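Local coordinates for protein racemase, putative (Roseobacter denitrificans, PDB 3TCS) that binds magnesium and D-alanine in an enolase-superfamily barrel and probably acts as a racemase or hydro-lyase of the mandelate racemase family, at residues B[129-137]-B[357-365]; B[49-57]-B[310-318]. All blocks are in the same frame, centred on the assembly; numbering follows the deposited sequence.

Interaction 1 of 2, residues B[129-137]-B[357-365]; sequences GTPGLIRAY and EDGHARVTD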
loop_
_atom_site.group_PDB
_atom_site.type_symbol
_atom_site.label_atom_id
_atom_site.label_comp_id
_atom_site.label_asym_id
_atom_site.label_seq_id
_atom_site.Cartn_x
_atom_site.Cartn_y
_atom_site.Cartn_z
ATOM N N GLY B 129 -7.840 -23.352 -19.337
ATOM C CA GLY B 129 -7.063 -24.531 -19.012
ATOM C C GLY B 129 -7.906 -25.781 -18.861
ATOM O O GLY B 129 -9.030 -25.842 -19.353
ATOM N N THR B 130 -7.366 -26.780 -18.172
ATOM C CA THR B 130 -8.077 -28.041 -17.966
ATOM C C THR B 130 -7.862 -28.579 -16.558
ATOM O O THR B 130 -6.854 -28.288 -15.923
ATOM C CB THR B 130 -7.594 -29.120 -18.958
ATOM O OG1 THR B 130 -6.184 -29.323 -18.792
ATOM C CG2 THR B 130 -7.874 -28.696 -20.392
ATOM N N PRO B 131 -8.818 -29.374 -16.045
ATOM C CA PRO B 131 -8.643 -29.919 -14.696
ATOM C C PRO B 131 -7.549 -30.975 -14.755
ATOM O O PRO B 131 -7.254 -31.505 -15.827
ATOM C CB PRO B 131 -10.015 -30.510 -14.382
ATOM C CG PRO B 131 -10.486 -30.979 -15.721
ATOM C CD PRO B 131 -10.091 -29.825 -16.634
ATOM N N GLY B 132 -6.945 -31.283 -13.615
ATOM C CA GLY B 132 -5.888 -32.276 -13.608
ATOM C C GLY B 132 -4.920 -32.096 -12.457
ATOM O O GLY B 132 -5.175 -31.321 -11.538
ATOM N N LEU B 133 -3.797 -32.806 -12.518
ATOM C CA LEU B 133 -2.792 -32.751 -11.464
ATOM C C LEU B 133 -1.768 -31.634 -11.624
ATOM O O LEU B 133 -1.459 -31.205 -12.736
ATOM C CB LEU B 133 -2.054 -34.094 -11.392
ATOM C CG LEU B 133 -2.926 -35.312 -11.089
ATOM C CD1 LEU B 133 -2.128 -36.588 -11.334
ATOM C CD2 LEU B 133 -3.416 -35.238 -9.652
ATOM N N ILE B 134 -1.253 -31.165 -10.491
ATOM C CA ILE B 134 -0.232 -30.125 -10.470
ATOM C C ILE B 134 0.821 -30.600 -9.481
ATOM O O ILE B 134 0.504 -30.915 -8.331
ATOM C CB ILE B 134 -0.768 -28.761 -9.964
ATOM C CG1 ILE B 134 -2.003 -28.333 -10.758
ATOM C CG2 ILE B 134 0.316 -27.702 -10.102
ATOM C CD1 ILE B 134 -3.304 -28.911 -10.225
ATOM N N ARG B 135 2.069 -30.672 -9.925
ATOM C CA ARG B 135 3.139 -31.104 -9.039
ATOM C C ARG B 135 3.302 -30.051 -7.949
ATOM O O ARG B 135 3.283 -28.859 -8.229
ATOM C CB ARG B 135 4.447 -31.247 -9.814
ATOM C CG ARG B 135 5.613 -31.689 -8.956
ATOM C CD ARG B 135 6.909 -31.577 -9.732
ATOM N NE ARG B 135 8.060 -31.962 -8.924
ATOM C CZ ARG B 135 9.315 -31.678 -9.252
ATOM N NH1 ARG B 135 9.570 -31.004 -10.366
ATOM N NH2 ARG B 135 10.312 -32.075 -8.474
ATOM N N ALA B 136 3.470 -30.489 -6.708
ATOM C CA ALA B 136 3.621 -29.559 -5.598
ATOM C C ALA B 136 4.962 -29.704 -4.900
ATOM O O ALA B 136 5.579 -30.769 -4.947
ATOM C CB ALA B 136 2.504 -29.781 -4.596
ATOM N N TYR B 137 5.431 -28.629 -4.274
ATOM C CA TYR B 137 6.668 -28.720 -3.521
ATOM C C TYR B 137 6.323 -28.490 -2.057
ATOM O O TYR B 137 5.544 -27.589 -1.733
ATOM C CB TYR B 137 7.723 -27.723 -4.035
ATOM C CG TYR B 137 7.497 -26.242 -3.783
ATOM C CD1 TYR B 137 7.826 -25.663 -2.559
ATOM C CD2 TYR B 137 7.068 -25.400 -4.815
ATOM C CE1 TYR B 137 7.748 -24.269 -2.368
ATOM C CE2 TYR B 137 6.988 -24.006 -4.637
ATOM C CZ TYR B 137 7.334 -23.452 -3.416
ATOM O OH TYR B 137 7.302 -22.082 -3.259
ATOM N N GLU B 357 -1.562 -36.610 -3.945
ATOM C CA GLU B 357 -1.436 -37.903 -4.611
ATOM C C GLU B 357 -0.029 -37.965 -5.199
ATOM O O GLU B 357 0.261 -37.307 -6.196
ATOM C CB GLU B 357 -2.469 -38.029 -5.743
ATOM C CG GLU B 357 -3.891 -37.653 -5.347
ATOM C CD GLU B 357 -4.887 -37.797 -6.491
ATOM O OE1 GLU B 357 -5.880 -37.040 -6.497
ATOM O OE2 GLU B 357 -4.689 -38.669 -7.372
ATOM N N ASP B 358 0.841 -38.745 -4.567
ATOM C CA ASP B 358 2.221 -38.888 -5.021
ATOM C C ASP B 358 2.850 -37.545 -5.403
ATOM O O ASP B 358 3.276 -37.345 -6.538
ATOM C CB ASP B 358 2.285 -39.857 -6.203
ATOM C CG ASP B 358 3.711 -40.209 -6.591
ATOM O OD1 ASP B 358 4.521 -40.518 -5.686
ATOM O OD2 ASP B 358 4.020 -40.183 -7.801
ATOM N N GLY B 359 2.885 -36.622 -4.446
ATOM C CA GLY B 359 3.485 -35.320 -4.681
ATOM C C GLY B 359 2.710 -34.365 -5.569
ATOM O O GLY B 359 3.218 -33.309 -5.935
ATOM N N HIS B 360 1.481 -34.730 -5.916
ATOM C CA HIS B 360 0.653 -33.881 -6.762
ATOM C C HIS B 360 -0.661 -33.505 -6.097
ATOM O O HIS B 360 -1.241 -34.300 -5.356
ATOM C CB HIS B 360 0.333 -34.585 -8.086
ATOM C CG HIS B 360 1.506 -34.713 -9.008
ATOM N ND1 HIS B 360 2.583 -35.527 -8.735
ATOM C CD2 HIS B 360 1.774 -34.120 -10.196
ATOM C CE1 HIS B 360 3.465 -35.431 -9.714
ATOM N NE2 HIS B 360 2.998 -34.582 -10.614
ATOM N N ALA B 361 -1.119 -32.287 -6.372
ATOM C CA ALA B 361 -2.395 -31.803 -5.861
ATOM C C ALA B 361 -3.327 -31.940 -7.062
ATOM O O ALA B 361 -2.856 -32.120 -8.188
ATOM C CB ALA B 361 -2.282 -30.349 -5.434
ATOM N N ARG B 362 -4.635 -31.853 -6.850
ATOM C CA ARG B 362 -5.550 -32.016 -7.971
ATOM C C ARG B 362 -6.662 -30.992 -8.100
ATOM O O ARG B 362 -7.321 -30.643 -7.123
ATOM C CB ARG B 362 -6.189 -33.411 -7.925
ATOM C CG ARG B 362 -7.195 -33.678 -9.040
ATOM C CD ARG B 362 -8.054 -34.911 -8.746
ATOM N NE ARG B 362 -7.313 -36.170 -8.810
ATOM C CZ ARG B 362 -6.949 -36.780 -9.935
ATOM N NH1 ARG B 362 -7.249 -36.251 -11.117
ATOM N NH2 ARG B 362 -6.285 -37.930 -9.880
ATOM N N VAL B 363 -6.853 -30.510 -9.321
ATOM C CA VAL B 363 -7.943 -29.589 -9.621
ATOM C C VAL B 363 -8.989 -30.511 -10.227
ATOM O O VAL B 363 -8.724 -31.180 -11.232
ATOM C CB VAL B 363 -7.553 -28.532 -10.676
ATOM C CG1 VAL B 363 -8.802 -27.775 -11.127
ATOM C CG2 VAL B 363 -6.536 -27.566 -10.096
ATOM N N THR B 364 -10.164 -30.571 -9.615
ATOM C CA THR B 364 -11.223 -31.437 -10.114
ATOM C C THR B 364 -12.099 -30.707 -11.123
ATOM O O THR B 364 -11.901 -29.522 -11.390
ATOM C CB THR B 364 -12.102 -31.943 -8.960
ATOM O OG1 THR B 364 -12.924 -30.875 -8.480
ATOM C CG2 THR B 364 -11.235 -32.445 -7.826
ATOM N N ASP B 365 -13.068 -31.412 -11.695
ATOM C CA ASP B 365 -13.943 -30.783 -12.671
ATOM C C ASP B 365 -15.192 -30.190 -12.028
ATOM O O ASP B 365 -16.123 -29.799 -12.721
ATOM C CB ASP B 365 -14.323 -31.784 -13.763
ATOM C CG ASP B 365 -14.697 -33.126 -13.203
ATOM O OD1 ASP B 365 -15.724 -33.211 -12.503
ATOM O OD2 ASP B 365 -13.950 -34.096 -13.453
#

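Interaction 2 of 2, residues B[49-57]-B[310-318]; sequences GWGQVSTYH and NWSLVTLFT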
loop_
_atom_site.group_PDB
_atom_site.type_symbol
_atom_site.label_atom_id
_atom_site.label_comp_id
_atom_site.label_asym_id
_atom_site.label_seq_id
_atom_site.Cartn_x
_atom_site.Cartn_y
_atom_site.Cartn_z
ATOM N N GLY B 49 -21.476 -16.795 -5.978
ATOM C CA GLY B 49 -20.129 -17.322 -6.092
ATOM C C GLY B 49 -19.384 -17.045 -4.801
ATOM O O GLY B 49 -19.677 -16.066 -4.115
ATOM N N TRP B 50 -18.426 -17.905 -4.470
ATOM C CA TRP B 50 -17.641 -17.763 -3.249
ATOM C C TRP B 50 -16.160 -17.524 -3.516
ATOM O O TRP B 50 -15.548 -18.207 -4.334
ATOM C CB TRP B 50 -17.775 -19.016 -2.381
ATOM C CG TRP B 50 -19.068 -19.109 -1.633
ATOM C CD1 TRP B 50 -20.253 -19.615 -2.088
ATOM C CD2 TRP B 50 -19.303 -18.676 -0.289
ATOM N NE1 TRP B 50 -21.213 -19.527 -1.103
ATOM C CE2 TRP B 50 -20.655 -18.953 0.011
ATOM C CE3 TRP B 50 -18.500 -18.079 0.694
ATOM C CZ2 TRP B 50 -21.226 -18.655 1.256
ATOM C CZ3 TRP B 50 -19.067 -17.780 1.934
ATOM C CH2 TRP B 50 -20.417 -18.071 2.203
ATOM N N GLY B 51 -15.593 -16.562 -2.799
ATOM C CA GLY B 51 -14.186 -16.255 -2.944
ATOM C C GLY B 51 -13.599 -16.046 -1.562
ATOM O O GLY B 51 -14.227 -16.370 -0.553
ATOM N N GLN B 52 -12.398 -15.490 -1.505
ATOM C CA GLN B 52 -11.756 -15.263 -0.223
ATOM C C GLN B 52 -10.809 -14.077 -0.297
ATOM O O GLN B 52 -10.139 -13.888 -1.301
ATOM C CB GLN B 52 -10.963 -16.510 0.178
ATOM C CG GLN B 52 -10.267 -16.390 1.521
ATOM C CD GLN B 52 -9.165 -17.412 1.693
ATOM O OE1 GLN B 52 -9.415 -18.619 1.731
ATOM N NE2 GLN B 52 -7.929 -16.931 1.794
ATOM N N VAL B 53 -10.760 -13.266 0.754
ATOM C CA VAL B 53 -9.819 -12.151 0.760
ATOM C C VAL B 53 -8.512 -12.765 1.257
ATOM O O VAL B 53 -8.492 -13.905 1.714
ATOM C CB VAL B 53 -10.247 -11.008 1.725
ATOM C CG1 VAL B 53 -11.577 -10.417 1.286
ATOM C CG2 VAL B 53 -10.324 -11.523 3.153
ATOM N N SER B 54 -7.415 -12.030 1.158
ATOM C CA SER B 54 -6.145 -12.559 1.635
ATOM C C SER B 54 -6.207 -12.848 3.134
ATOM O O SER B 54 -6.890 -12.148 3.874
ATOM C CB SER B 54 -5.020 -11.558 1.380
ATOM O OG SER B 54 -3.807 -12.048 1.923
ATOM N N THR B 55 -5.485 -13.873 3.582
ATOM C CA THR B 55 -5.441 -14.205 5.006
ATOM C C THR B 55 -4.611 -13.153 5.761
ATOM O O THR B 55 -3.858 -12.391 5.142
ATOM C CB THR B 55 -4.798 -15.587 5.241
ATOM O OG1 THR B 55 -3.590 -15.687 4.472
ATOM C CG2 THR B 55 -5.753 -16.701 4.835
ATOM N N TYR B 56 -4.768 -13.130 7.087
ATOM C CA TYR B 56 -4.067 -12.224 8.007
ATOM C C TYR B 56 -4.741 -10.865 8.143
ATOM O O TYR B 56 -4.803 -10.083 7.194
ATOM C CB TYR B 56 -2.601 -12.077 7.602
ATOM C CG TYR B 56 -1.902 -13.412 7.593
ATOM C CD1 TYR B 56 -1.801 -14.170 8.761
ATOM C CD2 TYR B 56 -1.411 -13.955 6.406
ATOM C CE1 TYR B 56 -1.237 -15.442 8.747
ATOM C CE2 TYR B 56 -0.842 -15.231 6.380
ATOM C CZ TYR B 56 -0.762 -15.967 7.554
ATOM O OH TYR B 56 -0.212 -17.229 7.540
ATOM N N HIS B 57 -5.236 -10.602 9.348
ATOM C CA HIS B 57 -5.968 -9.380 9.657
ATOM C C HIS B 57 -7.097 -9.245 8.636
ATOM O O HIS B 57 -7.411 -8.148 8.163
ATOM C CB HIS B 57 -5.038 -8.157 9.632
ATOM C CG HIS B 57 -3.881 -8.267 10.581
ATOM N ND1 HIS B 57 -4.015 -8.765 11.859
ATOM C CD2 HIS B 57 -2.571 -7.955 10.435
ATOM C CE1 HIS B 57 -2.837 -8.756 12.459
ATOM N NE2 HIS B 57 -1.944 -8.270 11.615
ATOM N N ASN B 310 -0.512 -21.197 2.705
ATOM C CA ASN B 310 -1.349 -21.820 3.720
ATOM C C ASN B 310 -2.518 -22.533 3.081
ATOM O O ASN B 310 -2.729 -22.438 1.870
ATOM C CB ASN B 310 -1.840 -20.783 4.741
ATOM C CG ASN B 310 -2.598 -19.648 4.099
ATOM O OD1 ASN B 310 -3.660 -19.852 3.512
ATOM N ND2 ASN B 310 -2.052 -18.438 4.204
ATOM N N TRP B 311 -3.274 -23.252 3.900
ATOM C CA TRP B 311 -4.404 -24.003 3.395
ATOM C C TRP B 311 -5.734 -23.268 3.390
ATOM O O TRP B 311 -6.794 -23.880 3.554
ATOM C CB TRP B 311 -4.533 -25.336 4.133
ATOM C CG TRP B 311 -3.376 -26.260 3.871
ATOM C CD1 TRP B 311 -2.333 -26.056 3.009
ATOM C CD2 TRP B 311 -3.131 -27.522 4.501
ATOM N NE1 TRP B 311 -1.450 -27.113 3.069
ATOM C CE2 TRP B 311 -1.918 -28.025 3.979
ATOM C CE3 TRP B 311 -3.821 -28.277 5.462
ATOM C CZ2 TRP B 311 -1.377 -29.250 4.386
ATOM C CZ3 TRP B 311 -3.281 -29.496 5.866
ATOM C CH2 TRP B 311 -2.070 -29.969 5.327
ATOM N N SER B 312 -5.672 -21.950 3.238
ATOM C CA SER B 312 -6.899 -21.181 3.080
ATOM C C SER B 312 -7.100 -21.473 1.589
ATOM O O SER B 312 -6.423 -22.357 1.043
ATOM C CB SER B 312 -6.672 -19.679 3.328
ATOM O OG SER B 312 -5.873 -19.076 2.322
ATOM N N LEU B 313 -7.997 -20.765 0.918
ATOM C CA LEU B 313 -8.220 -21.032 -0.497
ATOM C C LEU B 313 -7.110 -20.542 -1.427
ATOM O O LEU B 313 -7.119 -20.853 -2.612
ATOM C CB LEU B 313 -9.551 -20.426 -0.944
ATOM C CG LEU B 313 -10.803 -21.144 -0.439
ATOM C CD1 LEU B 313 -12.046 -20.429 -0.934
ATOM C CD2 LEU B 313 -10.782 -22.574 -0.934
ATOM N N VAL B 314 -6.153 -19.787 -0.906
ATOM C CA VAL B 314 -5.085 -19.281 -1.766
ATOM C C VAL B 314 -4.376 -20.385 -2.558
ATOM O O VAL B 314 -4.043 -20.200 -3.734
ATOM C CB VAL B 314 -4.058 -18.451 -0.947
ATOM C CG1 VAL B 314 -3.307 -19.338 0.048
ATOM C CG2 VAL B 314 -3.108 -17.728 -1.885
ATOM N N THR B 315 -4.163 -21.538 -1.932
ATOM C CA THR B 315 -3.483 -22.632 -2.614
ATOM C C THR B 315 -4.337 -23.208 -3.746
ATOM O O THR B 315 -3.819 -23.508 -4.827
ATOM C CB THR B 315 -3.087 -23.739 -1.614
ATOM O OG1 THR B 315 -2.190 -23.194 -0.639
ATOM C CG2 THR B 315 -2.383 -24.887 -2.330
ATOM N N LEU B 316 -5.641 -23.337 -3.508
ATOM C CA LEU B 316 -6.557 -23.859 -4.522
ATOM C C LEU B 316 -6.656 -22.904 -5.709
ATOM O O LEU B 316 -6.662 -23.334 -6.867
ATOM C CB LEU B 316 -7.953 -24.076 -3.928
ATOM C CG LEU B 316 -9.030 -24.645 -4.862
ATOM C CD1 LEU B 316 -8.559 -25.968 -5.466
ATOM C CD2 LEU B 316 -10.330 -24.851 -4.082
ATOM N N PHE B 317 -6.735 -21.604 -5.427
ATOM C CA PHE B 317 -6.815 -20.625 -6.505
ATOM C C PHE B 317 -5.586 -20.763 -7.395
ATOM O O PHE B 317 -5.674 -20.660 -8.620
ATOM C CB PHE B 317 -6.854 -19.196 -5.961
ATOM C CG PHE B 317 -8.036 -18.901 -5.079
ATOM C CD1 PHE B 317 -9.226 -19.612 -5.214
ATOM C CD2 PHE B 317 -7.973 -17.866 -4.154
ATOM C CE1 PHE B 317 -10.348 -19.287 -4.433
ATOM C CE2 PHE B 317 -9.091 -17.528 -3.369
ATOM C CZ PHE B 317 -10.276 -18.241 -3.512
ATOM N N THR B 318 -4.438 -20.982 -6.761
ATOM C CA THR B 318 -3.174 -21.123 -7.480
ATOM C C THR B 318 -3.175 -22.396 -8.319
ATOM O O THR B 318 -2.666 -22.412 -9.444
ATOM C CB THR B 318 -1.986 -21.139 -6.492
ATOM O OG1 THR B 318 -2.020 -19.949 -5.693
ATOM C CG2 THR B 318 -0.664 -21.188 -7.241
HETATM O O HOH W 1 0.719 -17.934 5.279
#

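Interaction 1 of 2, residues B[129-137]-B[357-365]
Ile134 and Ala361 form a hydrogen-bonded pair in the antiparallel pairing of strand 360-363 with strand 132-139 of the TIM barrel. Packing is tight on the face that carries Ile134, Ala361 and Val363, which helix 314-322 covers with Met319 and Leu322. Ile134 CD1 lies 3.5 Å from Val363 CG2, while Ala361 N donates to Ile134 O at 2.9 Å, nearly straight at 166°. The other face, bearing Leu133, Arg135, His360 and Arg362, is looser and partly open to solvent. Leu133 CD2 sits 3.8 Å above the centre of the Arg362 guanidinium plane, while Arg362, bent at chi3 (-69°), grips Glu357 side-on, NE to OE1 at 2.9 Å and NH2 to OE2 at 3.1 Å. A leucine in place of Arg362 would probably leave the Glu357 carboxylate without its charged mate and Leu133 CD2 without the flat group it packs on. On the same face the extended Arg135 chain leads away from strand 360-363 to a salt bridge with Asp201. A type I' turn from Glu357 to His360 starts the strand; His360 ND1 bonds Asp358 O in the ring plane, and Arg135 CA makes a CH-pi contact over one ring face, 3.9 Å from the centroid.

Interaction 2 of 2, residues B[49-57]-B[310-318]
Gln52 lays its side-chain amide across the turn at Ser312 and Leu313, where the end of strand 48-52 in the N-terminal capping domain meets the start of barrel helix 314-322, an interdomain contact of the enolase superfamily. With CG anti to the backbone N (chi1 -179°) and the chain extended, the amide reaches the backbone of the turn. Gln52 OE1 accepts from Leu313 N at 2.7 Å, the donor tilted from the carbonyl plane. Gln52 NE2, buried with it, gives one hydrogen to Ser312 OG at 3.0 Å, almost in the amide plane, and the other to Val53 O, so three bonds fix the amide's rotation. Ser312 OG also receives a weak capping bond from Val314 N and donates to Asn310 OD1 at 2.6 Å. That oxygen accepts from Ser312 N as well, closing an Asx turn ahead of the helix. Looser packing flanks these bonds: the edge of the Phe317 ring faces Gln52 N, and Thr55 CG2 rests 3.5 Å from Ser312 CB. Toward the D-alanine pocket the Tyr56 ring and the Asn310 amide stand 77° apart, and a water bridges them, 2.5 Å from Tyr56 OH and accepting from Asn310 ND2 at 3.0 Å.

Interaction 1 lies within the barrel, whereas interaction 2 joins the barrel to the N-terminal domain; their centres are about 17 Å apart. Helix 314-322 connects them: its first turn belongs to interaction 2, while Met319 and His320, farther along, pack on the buried face of interaction 1. The chemistry follows the location. Regular main-chain pairing holds 129-137 to 357-365, with apolar side chains inside and an ion pair on the outer face. Between 49-57 and 310-318, a buried side-chain amide bonds a serine hydroxyl and a backbone N-H at a helix start. Interaction 2 lies nearer the ligand: the side chain of Asn310 is about 8 Å from the bound D-alanine.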